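Phosphoribosylaminoimidazole-succinocarboxamide synthase (Saccharomyces cerevisiae, PDB 2CNQ) catalyses the ATP-dependent joining of 4-carboxy-5-aminoimidazole ribotide and aspartate to give SAICAR, ADP and phosphate in de novo purine biosynthesis. Local coordinates at residues N74-I79 with R105-H110; E193-L198 with T216-G221. All coordinates share one frame; numbering follows the deposited sequence. Where two conformers were deposited one is given.

Contact 1: residues N74-I79 with R105-H110; sequences NHLVDI and RSLLVH. With ADP (adenosine-5'-diphosphate), chain B.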
ATOM      1  N   ASN A  74      12.463  -6.080  -6.423  1.00  7.05           N
ATOM      2  CA  ASN A  74      11.054  -6.212  -6.179  1.00  6.56           C
ATOM      3  C   ASN A  74      10.545  -7.542  -6.635  1.00  6.76           C
ATOM      4  O   ASN A  74      11.235  -8.310  -7.259  1.00  7.69           O
ATOM      5  CB  ASN A  74      10.302  -5.055  -6.792  1.00  6.70           C
ATOM      6  CG  ASN A  74      10.382  -5.065  -8.270  1.00  6.95           C
ATOM      7  OD1 ASN A  74      10.021  -6.053  -8.900  1.00  8.14           O
ATOM      8  ND2 ASN A  74      10.869  -4.000  -8.843  1.00  7.66           N
ATOM      9  N   HIS A  75       9.300  -7.804  -6.317  1.00  6.50           N
ATOM     10  CA  HIS A  75       8.709  -9.088  -6.593  1.00  6.51           C
ATOM     11  C   HIS A  75       8.203  -9.268  -7.985  1.00  6.44           C
ATOM     12  O   HIS A  75       7.717 -10.330  -8.303  1.00  6.86           O
ATOM     13  CB  HIS A  75       7.599  -9.417  -5.622  1.00  6.70           C
ATOM     14  CG  HIS A  75       6.411  -8.564  -5.673  1.00  6.55           C
ATOM     15  ND1 HIS A  75       5.279  -8.991  -5.040  1.00  7.11           N
ATOM     16  CD2 HIS A  75       6.138  -7.383  -6.240  1.00  7.26           C
ATOM     17  CE1 HIS A  75       4.357  -8.083  -5.212  1.00  6.91           C
ATOM     18  NE2 HIS A  75       4.852  -7.095  -5.928  1.00  7.58           N
ATOM     19  N   LEU A  76       8.278  -8.264  -8.827  1.00  6.96           N
ATOM     20  CA  LEU A  76       7.696  -8.436 -10.132  1.00  6.90           C
ATOM     21  C   LEU A  76       8.467  -9.471 -10.910  1.00  7.16           C
ATOM     22  O   LEU A  76       9.681  -9.477 -10.905  1.00  8.52           O
ATOM     23  CB  LEU A  76       7.764  -7.156 -10.900  1.00  7.54           C
ATOM     24  CG  LEU A  76       7.015  -6.007 -10.291  1.00  8.35           C
ATOM     25  CD1 LEU A  76       7.228  -4.781 -11.139  1.00 11.09           C
ATOM     26  CD2 LEU A  76       5.546  -6.324 -10.123  1.00 10.48           C
ATOM     27  N   VAL A  77       7.765 -10.315 -11.632  1.00  6.82           N
ATOM     28  CA  VAL A  77       8.370 -11.142 -12.624  1.00  7.79           C
ATOM     29  C   VAL A  77       8.666 -10.255 -13.818  1.00  8.93           C
ATOM     30  O   VAL A  77       7.854  -9.502 -14.276  1.00 10.38           O
ATOM     31  CB  VAL A  77       7.457 -12.282 -12.993  1.00  8.71           C
ATOM     32  CG1 VAL A  77       8.005 -13.077 -14.150  1.00 10.76           C
ATOM     33  CG2 VAL A  77       7.240 -13.173 -11.800  1.00  9.72           C
ATOM     34  N   ASP A  78       9.817 -10.462 -14.396  0.80 10.96           N
ATOM     35  CA  ASP A  78      10.092  -9.860 -15.672  0.80 13.08           C
ATOM     36  C   ASP A  78       9.107 -10.356 -16.718  0.80 13.57           C
ATOM     37  O   ASP A  78       8.841 -11.546 -16.866  0.80 14.75           O
ATOM     38  CB  ASP A  78      11.491 -10.229 -16.113  0.50 14.26           C
ATOM     39  CG  ASP A  78      12.551  -9.599 -15.260  0.50 15.67           C
ATOM     40  OD1 ASP A  78      12.233  -8.737 -14.410  0.50 18.26           O
ATOM     41  OD2 ASP A  78      13.726  -9.962 -15.449  0.50 19.64           O
ATOM     42  N   ILE A  79       8.534  -9.431 -17.429  0.80 13.68           N
ATOM     43  CA  ILE A  79       7.699  -9.800 -18.537  0.80 13.17           C
ATOM     44  C   ILE A  79       8.595  -9.486 -19.739  0.80 13.30           C
ATOM     45  O   ILE A  79       9.060  -8.350 -19.845  0.80 14.72           O
ATOM     46  CB  ILE A  79       6.397  -8.992 -18.472  0.80 11.45           C
ATOM     47  CG1 ILE A  79       5.605  -9.323 -17.196  0.80 15.20           C
ATOM     48  CG2 ILE A  79       5.515  -9.289 -19.669  0.80 14.13           C
ATOM     49  CD1 ILE A  79       5.360 -10.783 -17.005  0.80 15.73           C
ATOM     50  N   ARG A 105      -4.865  -5.056 -13.741  1.00  5.15           N
ATOM     51  CA  ARG A 105      -4.946  -5.068 -12.301  1.00  5.18           C
ATOM     52  C   ARG A 105      -4.196  -6.245 -11.740  1.00  5.40           C
ATOM     53  O   ARG A 105      -4.347  -6.568 -10.588  1.00  5.69           O
ATOM     54  CB  ARG A 105      -6.373  -5.126 -11.840  1.00  5.18           C
ATOM     55  CG  ARG A 105      -7.103  -6.318 -12.354  1.00  5.72           C
ATOM     56  CD  ARG A 105      -8.475  -6.431 -11.832  1.00  6.14           C
ATOM     57  NE  ARG A 105      -9.343  -5.368 -12.279  1.00  6.20           N
ATOM     58  CZ  ARG A 105      -9.857  -4.418 -11.523  1.00  5.62           C
ATOM     59  NH1 ARG A 105      -9.558  -4.312 -10.269  1.00  5.93           N
ATOM     60  NH2 ARG A 105     -10.710  -3.563 -12.033  1.00  6.41           N
ATOM     61  N   SER A 106      -3.361  -6.875 -12.547  1.00  5.48           N
ATOM     62  CA  SER A 106      -2.702  -8.080 -12.148  1.00  5.78           C
ATOM     63  C   SER A 106      -1.241  -7.942 -12.325  1.00  6.19           C
ATOM     64  O   SER A 106      -0.756  -7.485 -13.346  1.00  7.51           O
ATOM     65  CB  SER A 106      -3.186  -9.242 -12.982  1.00  6.41           C
ATOM     66  OG  SER A 106      -4.546  -9.462 -12.784  1.00  6.94           O
ATOM     67  N   LEU A 107      -0.521  -8.427 -11.347  1.00  6.12           N
ATOM     68  CA  LEU A 107       0.909  -8.524 -11.438  1.00  6.29           C
ATOM     69  C   LEU A 107       1.284  -9.957 -11.319  1.00  5.91           C
ATOM     70  O   LEU A 107       0.753 -10.686 -10.520  1.00  7.06           O
ATOM     71  CB  LEU A 107       1.578  -7.720 -10.348  1.00  6.93           C
ATOM     72  CG  LEU A 107       1.279  -6.243 -10.469  1.00  9.12           C
ATOM     73  CD1 LEU A 107       1.798  -5.539  -9.277  1.00 10.97           C
ATOM     74  CD2 LEU A 107       1.872  -5.656 -11.700  1.00  9.63           C
ATOM     75  N   LEU A 108       2.241 -10.339 -12.114  1.00  6.56           N
ATOM     76  CA  LEU A 108       2.865 -11.626 -12.007  1.00  6.26           C
ATOM     77  C   LEU A 108       4.051 -11.411 -11.117  1.00  6.13           C
ATOM     78  O   LEU A 108       4.913 -10.616 -11.445  1.00  6.57           O
ATOM     79  CB  LEU A 108       3.286 -12.081 -13.381  1.00  7.12           C
ATOM     80  CG  LEU A 108       3.784 -13.474 -13.461  1.00  8.70           C
ATOM     81  CD1 LEU A 108       2.671 -14.437 -13.217  1.00 10.48           C
ATOM     82  CD2 LEU A 108       4.398 -13.691 -14.806  1.00 10.06           C
ATOM     83  N   VAL A 109       4.055 -12.070  -9.981  1.00  6.13           N
ATOM     84  CA  VAL A 109       5.055 -11.791  -8.996  1.00  6.25           C
ATOM     85  C   VAL A 109       5.647 -13.064  -8.525  1.00  6.38           C
ATOM     86  O   VAL A 109       5.056 -14.119  -8.529  1.00  7.37           O
ATOM     87  CB  VAL A 109       4.492 -10.993  -7.815  1.00  6.88           C
ATOM     88  CG1 VAL A 109       3.854  -9.709  -8.314  1.00  7.16           C
ATOM     89  CG2 VAL A 109       3.535 -11.767  -7.011  1.00  7.06           C
ATOM     90  N   HIS A 110       6.863 -12.946  -8.081  1.00  6.87           N
ATOM     91  CA  HIS A 110       7.518 -14.016  -7.446  1.00  7.59           C
ATOM     92  C   HIS A 110       6.998 -14.152  -6.042  1.00  8.03           C
ATOM     93  O   HIS A 110       6.894 -13.194  -5.315  1.00  8.53           O
ATOM     94  CB  HIS A 110       8.992 -13.681  -7.359  0.61  8.31           C
ATOM     95  CG  HIS A 110       9.675 -13.649  -8.678  0.61  8.71           C
ATOM     96  ND1 HIS A 110      10.005 -14.796  -9.358  0.61 11.20           N
ATOM     97  CD2 HIS A 110      10.105 -12.616  -9.440  0.61  9.88           C
ATOM     98  CE1 HIS A 110      10.596 -14.469 -10.493  0.61 11.21           C
ATOM     99  NE2 HIS A 110      10.693 -13.154 -10.557  0.61  9.00           N
TER
HETATM  100  PB  ADP B1307      -4.227  -7.723   2.974  1.00  7.97           P
HETATM  101  O1B ADP B1307      -3.670  -6.379   2.901  1.00  9.67           O
HETATM  102  O2B ADP B1307      -3.543  -8.563   3.969  1.00 11.30           O
HETATM  103  O3B ADP B1307      -5.655  -7.864   3.175  1.00 10.42           O
HETATM  104  PA  ADP B1307      -3.981  -7.837   0.133  1.00  6.51           P
HETATM  105  O1A ADP B1307      -3.207  -6.597   0.047  1.00  7.41           O
HETATM  106  O2A ADP B1307      -5.362  -7.849  -0.322  1.00  6.59           O
HETATM  107  O3A ADP B1307      -3.907  -8.429   1.588  1.00  7.60           O
HETATM  108  O5' ADP B1307      -3.258  -8.992  -0.647  1.00  6.84           O
HETATM  109  C5' ADP B1307      -1.862  -9.135  -0.783  1.00  6.92           C
HETATM  110  C4' ADP B1307      -1.397 -10.285   0.060  1.00  6.78           C
HETATM  111  O4' ADP B1307      -0.274 -10.844  -0.618  1.00  6.98           O
HETATM  112  C3' ADP B1307      -0.891  -9.883   1.410  1.00  7.16           C
HETATM  113  O3' ADP B1307      -0.987 -10.965   2.303  1.00  8.35           O
HETATM  114  C2' ADP B1307       0.570  -9.638   1.145  1.00  6.88           C
HETATM  115  O2' ADP B1307       1.363  -9.675   2.289  1.00  7.34           O
HETATM  116  C1' ADP B1307       0.862 -10.756   0.217  1.00  6.68           C
HETATM  117  N9  ADP B1307       1.997 -10.595  -0.641  1.00  6.31           N
HETATM  118  C8  ADP B1307       2.397  -9.469  -1.236  1.00  6.39           C
HETATM  119  N7  ADP B1307       3.408  -9.654  -2.044  1.00  6.45           N
HETATM  120  C5  ADP B1307       3.676 -10.966  -1.957  1.00  6.68           C
HETATM  121  C6  ADP B1307       4.609 -11.828  -2.579  1.00  7.19           C
HETATM  122  N6  ADP B1307       5.471 -11.374  -3.466  1.00  7.23           N
HETATM  123  N1  ADP B1307       4.659 -13.102  -2.209  1.00  7.93           N
HETATM  124  C2  ADP B1307       3.760 -13.561  -1.345  1.00  8.26           C
HETATM  125  N3  ADP B1307       2.790 -12.873  -0.760  1.00  7.80           N
HETATM  126  C4  ADP B1307       2.769 -11.578  -1.070  1.00  6.87           C
HETATM  127  O   HOH W   1      11.698 -11.867 -12.767  1.00 17.59           O
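Two backbone hydrogen bonds tie residues 74-79 to strand 106-110: His110 N donates to His75 O (2.8 Å), and Val77 N donates to Leu108 O (2.9 Å, 172° at the hydrogen). Each histidine also makes a CH-pi contact. Val109 CG1 stands over the centre of the His75 ring, 3.5 Å from its centroid, and in the conformer described the His110 ring has Val77 CG2 over its face, 3.7 Å from the centroid. The backbone bonds flank Leu76 and Val109 as a single beta bridge, at the margin of an antiparallel sheet of which 106-110 is one outermost strand. An Asx turn, Leu76 N bonding back to Asn74 OD1, shapes the chain as it leaves strand 73-74. The adenine N6 of ADP is bound from both segments, donating to His75 ND1 (2.9 Å) and to His110 O (3.0 Å). For His75, chi1 65° places the ring beside Val109, and chi2 166° turns its ND1 edge to N6; an alanine here would probably leave N6 with one acceptor fewer and Val109 CG1 without its ring. Among the apolar contacts, Leu76 CD2 meets Leu107 CD1 and Leu108 CD2 meets Val77 CG1 (3.7 Å); these four residues and Ile79 line a second nucleotide pocket, occupied by AMP or AMZ. A water bridges Asp78 N and His110 NE2.

Contact 2: residues E193-L198 with T216-G221; sequences ELAVKL and TKFEFG. With AMZ (aminoimidazole 4-carboxamide ribonucleotide), chain C; ADP (adenosine-5'-diphosphate), chain B.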
ATOM      1  N   GLU A 193      16.228   0.856   7.680  1.00  7.55           N
ATOM      2  CA  GLU A 193      17.007   1.783   6.930  0.75  8.06           C
ATOM      3  C   GLU A 193      16.582   1.811   5.499  1.00  7.40           C
ATOM      4  O   GLU A 193      16.508   2.865   4.919  1.00  7.56           O
ATOM      5  CB  GLU A 193      18.462   1.471   7.059  0.75  8.70           C
ATOM      6  CG  GLU A 193      18.932   1.774   8.445  0.75  9.97           C
ATOM      7  CD  GLU A 193      20.394   1.654   8.603  0.75 12.48           C
ATOM      8  OE1 GLU A 193      20.882   2.040   9.663  0.75 17.00           O
ATOM      9  OE2 GLU A 193      21.055   1.154   7.686  0.75 15.96           O
ATOM     10  N   LEU A 194      16.273   0.670   4.938  1.00  6.91           N
ATOM     11  CA  LEU A 194      15.870   0.630   3.567  1.00  7.34           C
ATOM     12  C   LEU A 194      14.542   1.312   3.434  1.00  6.87           C
ATOM     13  O   LEU A 194      14.324   2.067   2.515  1.00  7.13           O
ATOM     14  CB  LEU A 194      15.768  -0.793   3.101  1.00  7.34           C
ATOM     15  CG  LEU A 194      15.259  -0.982   1.689  1.00  8.42           C
ATOM     16  CD1 LEU A 194      16.161  -0.278   0.707  1.00  9.43           C
ATOM     17  CD2 LEU A 194      15.165  -2.433   1.376  1.00  9.48           C
ATOM     18  N   ALA A 195      13.632   1.028   4.330  1.00  6.66           N
ATOM     19  CA  ALA A 195      12.325   1.623   4.223  1.00  7.06           C
ATOM     20  C   ALA A 195      12.423   3.121   4.265  1.00  6.60           C
ATOM     21  O   ALA A 195      11.763   3.797   3.506  1.00  6.70           O
ATOM     22  CB  ALA A 195      11.452   1.110   5.331  1.00  7.78           C
ATOM     23  N   VAL A 196      13.216   3.661   5.169  1.00  6.74           N
ATOM     24  CA  VAL A 196      13.343   5.088   5.253  1.00  7.30           C
ATOM     25  C   VAL A 196      13.991   5.616   4.005  1.00  7.33           C
ATOM     26  O   VAL A 196      13.589   6.641   3.509  1.00  7.51           O
ATOM     27  CB  VAL A 196      14.090   5.505   6.507  1.00  7.83           C
ATOM     28  CG1 VAL A 196      14.537   6.925   6.433  1.00  8.89           C
ATOM     29  CG2 VAL A 196      13.195   5.260   7.703  1.00  8.43           C
ATOM     30  N   LYS A 197      14.974   4.926   3.490  1.00  7.34           N
ATOM     31  CA  LYS A 197      15.621   5.369   2.292  1.00  8.15           C
ATOM     32  C   LYS A 197      14.648   5.434   1.139  1.00  7.54           C
ATOM     33  O   LYS A 197      14.598   6.399   0.417  1.00  8.06           O
ATOM     34  CB  LYS A 197      16.753   4.439   1.976  0.51  8.65           C
ATOM     35  CG  LYS A 197      17.642   4.972   0.920  0.51 11.46           C
ATOM     36  CD  LYS A 197      18.789   4.057   0.633  0.51 12.33           C
ATOM     37  CE  LYS A 197      19.808   4.065   1.709  0.51 16.26           C
ATOM     38  NZ  LYS A 197      21.080   3.462   1.211  0.51 18.40           N
ATOM     39  N   LEU A 198      13.874   4.371   0.966  1.00  7.00           N
ATOM     40  CA  LEU A 198      12.908   4.343  -0.102  1.00  7.19           C
ATOM     41  C   LEU A 198      11.895   5.416   0.092  1.00  6.81           C
ATOM     42  O   LEU A 198      11.556   6.133  -0.821  1.00  7.27           O
ATOM     43  CB  LEU A 198      12.233   2.996  -0.196  1.00  7.01           C
ATOM     44  CG  LEU A 198      13.134   1.812  -0.448  1.00  7.43           C
ATOM     45  CD1 LEU A 198      12.331   0.555  -0.450  1.00  8.63           C
ATOM     46  CD2 LEU A 198      13.892   1.958  -1.735  1.00  8.51           C
ATOM     47  N   THR A 216       3.552   5.773   4.824  1.00  5.56           N
ATOM     48  CA  THR A 216       3.283   4.704   3.918  1.00  5.93           C
ATOM     49  C   THR A 216       3.636   3.410   4.583  1.00  5.52           C
ATOM     50  O   THR A 216       4.445   3.369   5.474  1.00  6.31           O
ATOM     51  CB  THR A 216       4.104   4.864   2.638  1.00  5.95           C
ATOM     52  OG1 THR A 216       3.568   4.040   1.625  1.00  6.11           O
ATOM     53  CG2 THR A 216       5.538   4.530   2.800  1.00  6.61           C
ATOM     54  N   LYS A 217       3.024   2.360   4.090  1.00  5.58           N
ATOM     55  CA  LYS A 217       3.302   1.017   4.487  1.00  5.56           C
ATOM     56  C   LYS A 217       3.878   0.281   3.346  1.00  5.66           C
ATOM     57  O   LYS A 217       3.241   0.125   2.320  1.00  5.96           O
ATOM     58  CB  LYS A 217       2.029   0.358   4.962  1.00  5.89           C
ATOM     59  CG  LYS A 217       2.202  -1.069   5.416  1.00  6.65           C
ATOM     60  CD  LYS A 217       2.122  -2.118   4.349  1.00  6.83           C
ATOM     61  CE  LYS A 217       0.744  -2.273   3.811  1.00  7.95           C
ATOM     62  NZ  LYS A 217       0.673  -3.215   2.668  1.00  7.76           N
ATOM     63  N   PHE A 218       5.093  -0.171   3.510  1.00  5.81           N
ATOM     64  CA  PHE A 218       5.723  -1.074   2.583  1.00  6.04           C
ATOM     65  C   PHE A 218       5.579  -2.470   3.130  1.00  6.03           C
ATOM     66  O   PHE A 218       5.431  -2.673   4.301  1.00  6.51           O
ATOM     67  CB  PHE A 218       7.197  -0.776   2.465  1.00  6.64           C
ATOM     68  CG  PHE A 218       7.549   0.565   1.944  1.00  6.14           C
ATOM     69  CD1 PHE A 218       7.132   0.983   0.710  1.00  6.70           C
ATOM     70  CD2 PHE A 218       8.346   1.393   2.678  1.00  7.51           C
ATOM     71  CE1 PHE A 218       7.544   2.179   0.218  1.00  7.22           C
ATOM     72  CE2 PHE A 218       8.751   2.607   2.193  1.00  8.18           C
ATOM     73  CZ  PHE A 218       8.354   3.001   0.974  1.00  7.47           C
ATOM     74  N   GLU A 219       5.727  -3.420   2.241  1.00  6.07           N
ATOM     75  CA  GLU A 219       5.965  -4.774   2.596  1.00  6.24           C
ATOM     76  C   GLU A 219       7.210  -5.223   1.937  1.00  5.90           C
ATOM     77  O   GLU A 219       7.473  -4.917   0.793  1.00  6.04           O
ATOM     78  CB  GLU A 219       4.824  -5.679   2.206  1.00  7.02           C
ATOM     79  CG  GLU A 219       3.567  -5.314   2.918  1.00  8.43           C
ATOM     80  CD  GLU A 219       2.462  -6.298   2.774  1.00  7.84           C
ATOM     81  OE1 GLU A 219       1.313  -5.881   3.013  1.00  8.02           O
ATOM     82  OE2 GLU A 219       2.741  -7.459   2.437  1.00  8.25           O
ATOM     83  N   PHE A 220       7.984  -5.946   2.700  1.00  6.26           N
ATOM     84  CA  PHE A 220       9.225  -6.483   2.232  1.00  6.64           C
ATOM     85  C   PHE A 220       9.225  -7.971   2.364  1.00  7.10           C
ATOM     86  O   PHE A 220       8.703  -8.524   3.312  1.00  7.60           O
ATOM     87  CB  PHE A 220      10.363  -5.983   3.101  0.75  6.85           C
ATOM     88  CG  PHE A 220      10.709  -4.516   3.003  0.75  6.93           C
ATOM     89  CD1 PHE A 220      10.266  -3.695   1.990  0.75  7.97           C
ATOM     90  CD2 PHE A 220      11.531  -3.946   3.954  0.75  6.87           C
ATOM     91  CE1 PHE A 220      10.670  -2.371   1.959  0.75  8.07           C
ATOM     92  CE2 PHE A 220      11.933  -2.630   3.869  0.75  7.09           C
ATOM     93  CZ  PHE A 220      11.517  -1.872   2.879  0.75  7.50           C
ATOM     94  N   GLY A 221       9.868  -8.597   1.425  1.00  7.21           N
ATOM     95  CA  GLY A 221      10.252  -9.964   1.505  1.00  7.89           C
ATOM     96  C   GLY A 221      11.724 -10.057   1.684  1.00  8.06           C
ATOM     97  O   GLY A 221      12.452  -9.075   1.686  1.00  8.60           O
TER
HETATM   98  O5  AMZ C1308      -2.555  -2.222   4.862  1.00  9.49           O
HETATM   99  C6  AMZ C1308      -2.118  -2.113   5.988  1.00  9.38           C
HETATM  100  N2  AMZ C1308      -2.092  -3.109   6.866  1.00 12.14           N
HETATM  101  C3A AMZ C1308      -1.555  -0.856   6.444  1.00  8.32           C
HETATM  102  C7A AMZ C1308      -1.511   0.302   5.729  1.00  7.39           C
HETATM  103  N3  AMZ C1308      -1.861   0.600   4.464  1.00  8.01           N
HETATM  104  N1  AMZ C1308      -1.027  -0.652   7.663  1.00  9.38           N
HETATM  105  C5  AMZ C1308      -0.648   0.605   7.702  1.00  8.47           C
HETATM  106  N   AMZ C1308      -0.954   1.207   6.531  1.00  7.34           N
HETATM  107  C1  AMZ C1308      -0.628   2.566   6.177  1.00  6.92           C
HETATM  108  C2  AMZ C1308      -1.747   3.543   6.382  1.00  7.55           C
HETATM  109  C3  AMZ C1308      -1.009   4.830   6.609  1.00  6.82           C
HETATM  110  O2  AMZ C1308      -0.637   5.310   5.336  1.00  7.62           O
HETATM  111  O1  AMZ C1308      -2.596   3.546   5.253  1.00  8.53           O
HETATM  112  O   AMZ C1308       0.371   2.972   7.069  1.00  7.66           O
HETATM  113  C   AMZ C1308       0.216   4.351   7.370  1.00  7.29           C
HETATM  114  C4  AMZ C1308       0.135   4.547   8.848  1.00  7.21           C
HETATM  115  O3  AMZ C1308      -1.146   4.129   9.289  1.00  7.76           O
HETATM  116  P   AMZ C1308      -1.549   4.406  10.808  1.00  7.96           P
HETATM  117  OP1 AMZ C1308      -0.739   3.487  11.661  1.00  8.43           O
HETATM  118  O4  AMZ C1308      -3.022   4.072  10.847  1.00 10.32           O
HETATM  119  OP2 AMZ C1308      -1.268   5.834  11.145  1.00  7.87           O
HETATM  120  PB  ADP B1307      -4.227  -7.723   2.974  1.00  7.97           P
HETATM  121  O1B ADP B1307      -3.670  -6.379   2.901  1.00  9.67           O
HETATM  122  O2B ADP B1307      -3.543  -8.563   3.969  1.00 11.30           O
HETATM  123  O3B ADP B1307      -5.655  -7.864   3.175  1.00 10.42           O
HETATM  124  PA  ADP B1307      -3.981  -7.837   0.133  1.00  6.51           P
HETATM  125  O1A ADP B1307      -3.207  -6.597   0.047  1.00  7.41           O
HETATM  126  O2A ADP B1307      -5.362  -7.849  -0.322  1.00  6.59           O
HETATM  127  O3A ADP B1307      -3.907  -8.429   1.588  1.00  7.60           O
HETATM  128  O5' ADP B1307      -3.258  -8.992  -0.647  1.00  6.84           O
HETATM  129  C5' ADP B1307      -1.862  -9.135  -0.783  1.00  6.92           C
HETATM  130  C4' ADP B1307      -1.397 -10.285   0.060  1.00  6.78           C
HETATM  131  O4' ADP B1307      -0.274 -10.844  -0.618  1.00  6.98           O
HETATM  132  C3' ADP B1307      -0.891  -9.883   1.410  1.00  7.16           C
HETATM  133  O3' ADP B1307      -0.987 -10.965   2.303  1.00  8.35           O
HETATM  134  C2' ADP B1307       0.570  -9.638   1.145  1.00  6.88           C
HETATM  135  O2' ADP B1307       1.363  -9.675   2.289  1.00  7.34           O
HETATM  136  C1' ADP B1307       0.862 -10.756   0.217  1.00  6.68           C
HETATM  137  N9  ADP B1307       1.997 -10.595  -0.641  1.00  6.31           N
HETATM  138  C8  ADP B1307       2.397  -9.469  -1.236  1.00  6.39           C
HETATM  139  N7  ADP B1307       3.408  -9.654  -2.044  1.00  6.45           N
HETATM  140  C5  ADP B1307       3.676 -10.966  -1.957  1.00  6.68           C
HETATM  141  C6  ADP B1307       4.609 -11.828  -2.579  1.00  7.19           C
HETATM  142  N6  ADP B1307       5.471 -11.374  -3.466  1.00  7.23           N
HETATM  143  N1  ADP B1307       4.659 -13.102  -2.209  1.00  7.93           N
HETATM  144  C2  ADP B1307       3.760 -13.561  -1.345  1.00  8.26           C
HETATM  145  N3  ADP B1307       2.790 -12.873  -0.760  1.00  7.80           N
HETATM  146  C4  ADP B1307       2.769 -11.578  -1.070  1.00  6.87           C
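Phe220, in the conformer described, points its ring from strand 211-223 at helix 185-209. CB leaves the strand on the helix side, and CG is anti to the carbonyl carbon (chi1 -69°), which carries the ring toward Ala195. On one flank CE1 meets Leu198 CD1 tip to tip at 4.1 Å; on the other, CE2 lies 4.0 Å from Ala195 CB. The tip, CZ, comes closest, 3.8 Å from Ala195 CA at the ring edge, and also touches Leu194 CD2 at 4.0 Å. Phe218, on the same side of the strand, brings CE2 to 3.5 Å from Ala195 O, again near the ring plane, while its CZ packs on Leu198 CB; Thr216 CG2 lies over one face of this ring, offset toward its rim. Lys217 and Glu219 point to the other side. Lys217 NZ, also paired with Asp233, forms a salt bridge with Glu219 OE1 (2.8 Å), met on the anti side and 23° out of the carboxylate plane; Glu219 OE2 accepts from ADP O2' at 2.6 Å. Lys217 CB and CG lie over one face of the AMZ imidazole. The axes of 193-198 and 216-221 approach to 10.1 Å at 131°: a helix packed on a mixed beta-sheet whose other side lines the nucleotide and ribotide sites.

The two contacts hold different parts of one ADP, contact 1 the base and contact 2 the ribose. The contact centres are 18 Å apart and their nearest atoms about 7 Å, without touching, so the nucleotide spans a separation that the segments themselves do not close. They also belong to different sheets, strand 106-110 to the four-stranded antiparallel one and residues 216-221 to the five-stranded mixed one, although strand 73-74, just ahead of the loop in contact 1, is an edge strand of the mixed sheet. Each contact borders a further ligand: contact 1 the second nucleotide pocket, contact 2 the AMZ to which Asp215 and Arg242 also bond, with Lys217 CE 3.5 Å from AMZ O5.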